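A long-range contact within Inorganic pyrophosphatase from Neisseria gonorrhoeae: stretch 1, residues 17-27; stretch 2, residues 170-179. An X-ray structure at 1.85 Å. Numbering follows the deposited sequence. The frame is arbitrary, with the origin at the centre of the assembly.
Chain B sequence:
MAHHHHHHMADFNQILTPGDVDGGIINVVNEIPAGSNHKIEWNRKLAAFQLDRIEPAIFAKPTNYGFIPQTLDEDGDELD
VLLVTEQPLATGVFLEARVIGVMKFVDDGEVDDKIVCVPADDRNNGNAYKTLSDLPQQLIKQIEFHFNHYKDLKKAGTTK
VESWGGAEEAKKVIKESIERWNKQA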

# COMPACT_ATOMS: atom_id res chain seq x y z
N THR B 17 3.23 12.11 31.23
CA THR B 17 2.17 12.93 31.79
C THR B 17 1.29 13.46 30.67
O THR B 17 1.60 13.29 29.49
CB THR B 17 2.78 14.08 32.59
OG1 THR B 17 3.43 14.98 31.69
CG2 THR B 17 3.77 13.55 33.61
N PRO B 18 0.17 14.12 31.00
CA PRO B 18 -0.62 14.74 29.93
C PRO B 18 0.11 15.84 29.18
O PRO B 18 -0.30 16.18 28.07
CB PRO B 18 -1.85 15.30 30.66
CG PRO B 18 -1.95 14.47 31.89
CD PRO B 18 -0.53 14.19 32.29
N GLY B 19 1.16 16.42 29.77
CA GLY B 19 1.87 17.49 29.08
C GLY B 19 1.35 18.88 29.40
O GLY B 19 0.78 19.11 30.47
N ASP B 20 1.54 19.82 28.47
CA ASP B 20 1.28 21.25 28.71
C ASP B 20 -0.15 21.58 28.29
O ASP B 20 -0.41 22.18 27.25
CB ASP B 20 2.30 22.11 27.96
CG ASP B 20 2.15 23.60 28.25
OD1 ASP B 20 1.28 23.99 29.04
OD2 ASP B 20 2.92 24.39 27.67
N VAL B 21 -1.11 21.20 29.15
CA VAL B 21 -2.52 21.36 28.81
C VAL B 21 -2.85 22.82 28.57
O VAL B 21 -3.47 23.19 27.57
CB VAL B 21 -3.41 20.74 29.90
CG1 VAL B 21 -4.88 20.89 29.51
CG2 VAL B 21 -3.04 19.29 30.12
N ASP B 22 -2.43 23.69 29.50
CA ASP B 22 -2.69 25.13 29.36
C ASP B 22 -2.10 25.67 28.06
O ASP B 22 -2.72 26.50 27.39
CB ASP B 22 -2.10 25.89 30.56
CG ASP B 22 -3.02 25.89 31.77
OD1 ASP B 22 -4.17 25.41 31.65
OD2 ASP B 22 -2.60 26.38 32.83
N GLY B 23 -0.90 25.23 27.69
CA GLY B 23 -0.31 25.68 26.44
C GLY B 23 -0.89 25.05 25.20
O GLY B 23 -0.55 25.46 24.08
N GLY B 24 -1.75 24.05 25.35
CA GLY B 24 -2.35 23.36 24.23
C GLY B 24 -1.46 22.37 23.52
O GLY B 24 -1.80 21.93 22.42
N ILE B 25 -0.33 22.01 24.11
CA ILE B 25 0.56 21.00 23.54
C ILE B 25 0.59 19.85 24.54
O ILE B 25 1.17 19.99 25.61
CB ILE B 25 1.98 21.54 23.27
CG1 ILE B 25 1.91 22.85 22.48
CG2 ILE B 25 2.83 20.48 22.51
CD1 ILE B 25 1.34 22.69 21.11
N ILE B 26 -0.06 18.73 24.20
CA ILE B 26 -0.21 17.62 25.12
C ILE B 26 0.51 16.39 24.57
O ILE B 26 0.91 16.34 23.41
CB ILE B 26 -1.69 17.29 25.37
CG1 ILE B 26 -2.33 16.79 24.06
CG2 ILE B 26 -2.40 18.51 25.98
CD1 ILE B 26 -3.77 16.39 24.20
N ASN B 27 0.62 15.36 25.42
CA ASN B 27 1.21 14.09 25.00
C ASN B 27 0.09 13.14 24.59
O ASN B 27 -0.91 13.01 25.30
CB ASN B 27 2.05 13.48 26.13
CG ASN B 27 3.26 14.33 26.48
OD1 ASN B 27 3.87 14.93 25.60
ND2 ASN B 27 3.59 14.41 27.76
N ALA B 170 -11.95 22.07 24.76
CA ALA B 170 -11.17 20.83 24.82
C ALA B 170 -10.25 20.80 26.03
O ALA B 170 -10.11 19.77 26.69
CB ALA B 170 -10.37 20.64 23.53
N LYS B 171 -9.62 21.93 26.35
CA LYS B 171 -8.76 21.99 27.53
C LYS B 171 -9.53 21.73 28.81
O LYS B 171 -9.02 21.10 29.74
CB LYS B 171 -8.06 23.34 27.61
CG LYS B 171 -6.97 23.52 26.58
CD LYS B 171 -6.39 24.92 26.64
CE LYS B 171 -5.51 25.22 25.43
NZ LYS B 171 -5.07 26.65 25.43
N LYS B 172 -10.75 22.26 28.90
CA LYS B 172 -11.54 22.03 30.10
C LYS B 172 -11.84 20.54 30.26
O LYS B 172 -11.75 20.00 31.37
CB LYS B 172 -12.82 22.85 30.04
CG LYS B 172 -13.72 22.68 31.26
CD LYS B 172 -14.97 23.53 31.14
CE LYS B 172 -15.80 23.12 29.93
NZ LYS B 172 -16.20 21.68 29.98
N VAL B 173 -12.19 19.87 29.17
CA VAL B 173 -12.43 18.43 29.19
C VAL B 173 -11.19 17.69 29.66
O VAL B 173 -11.26 16.80 30.51
CB VAL B 173 -12.90 17.94 27.81
CG1 VAL B 173 -12.95 16.40 27.75
CG2 VAL B 173 -14.25 18.56 27.47
N ILE B 174 -10.02 18.05 29.11
CA ILE B 174 -8.77 17.41 29.51
C ILE B 174 -8.52 17.61 31.01
O ILE B 174 -8.21 16.66 31.73
CB ILE B 174 -7.59 17.92 28.67
CG1 ILE B 174 -7.76 17.51 27.20
CG2 ILE B 174 -6.28 17.37 29.20
CD1 ILE B 174 -6.80 18.26 26.22
N LYS B 175 -8.66 18.85 31.49
CA LYS B 175 -8.40 19.12 32.90
C LYS B 175 -9.36 18.37 33.81
O LYS B 175 -8.97 17.91 34.90
CB LYS B 175 -8.46 20.63 33.16
CG LYS B 175 -7.29 21.38 32.55
CD LYS B 175 -7.34 22.86 32.89
CE LYS B 175 -5.95 23.38 33.16
NZ LYS B 175 -5.94 24.82 33.54
N GLU B 176 -10.62 18.23 33.40
CA GLU B 176 -11.56 17.42 34.18
C GLU B 176 -11.12 15.96 34.23
O GLU B 176 -11.28 15.29 35.26
CB GLU B 176 -12.96 17.54 33.59
CG GLU B 176 -13.62 18.90 33.82
CD GLU B 176 -14.85 19.11 32.97
OE1 GLU B 176 -15.14 18.26 32.10
OE2 GLU B 176 -15.53 20.14 33.15
N SER B 177 -10.59 15.45 33.12
CA SER B 177 -10.15 14.06 33.07
C SER B 177 -8.85 13.84 33.84
O SER B 177 -8.63 12.75 34.37
CB SER B 177 -10.01 13.62 31.62
OG SER B 177 -11.18 13.94 30.91
N ILE B 178 -7.99 14.86 33.91
CA ILE B 178 -6.82 14.77 34.77
C ILE B 178 -7.24 14.66 36.23
O ILE B 178 -6.65 13.91 37.01
CB ILE B 178 -5.89 15.98 34.53
CG1 ILE B 178 -5.29 15.90 33.12
CG2 ILE B 178 -4.82 16.09 35.64
CD1 ILE B 178 -4.48 17.11 32.74
N GLU B 179 -8.28 15.41 36.62
CA GLU B 179 -8.73 15.37 38.00
C GLU B 179 -9.24 13.99 38.37
O GLU B 179 -8.90 13.45 39.43
CB GLU B 179 -9.81 16.43 38.23

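A small hairpin packs against one side of a helix; the touching residues are at least 147 apart in sequence. Residues 170-179 are all helical, and the helix runs on at both ends. In stretch 1, strands 19-20 and 25-27 are joined by a type I turn from Val21 to Gly24. Across the contact, Val21 CA lies 6.4 Å from Lys171 CA, and Pro18 CA lies 7.9 Å from Ile178 CA.

The hairpin satisfies much of its own backbone. Asp20 and Ile25 exchange bonds, N to O, at 2.9 Å (Asp20 N to Ile25 O) and 3.1 Å (Ile25 N to Asp20 O). Asn27 N donates to Pro18 O at 2.9 Å. Gly24 N closes the turn on Val21 O, also at 2.9 Å. Gly23 N is taken by a side chain instead, Asp20 OD1, at 2.8 Å. Asn27 ND2 donates to Thr17 O at 2.9 Å.

Two lysines, one helical turn apart, reach stretch 1, and both bond to Asp22. Lys171 NZ donates to the backbone carbonyl Asp22 O at 3.1 Å; it also bonds to a residue elsewhere in the structure. Lys175 NZ donates to the carboxylate oxygen Asp22 OD1 at 2.7 Å, a hydrogen bond within a salt bridge, since the ammonium and carboxylate carry opposite charges. The CA-to-CB bond of Asp22 points away from the helix, yet its carboxylate comes back within reach.

Carbon contacts lie beside these polar ones. Val21 points toward the helix and is buried. Its CG1 lies 3.8 Å from Ile174 CG2, and its CG2 lies 3.7 Å from Ile178 CD1. Pro18 CG meets the same Ile178 CD1 at 3.8 Å. Ile26 CD1 approaches Ile174 CD1 at 4.1 Å. Such apolar groups gain by packing together and shedding water. The lysine chains add aliphatic contact: Lys175 CG is 3.9 Å from Val21 CG1, and Lys171 CE is 3.9 Å from Gly24 CA.

Within the helix, amides from Ile174 to Glu179 donate to carbonyls four residues earlier.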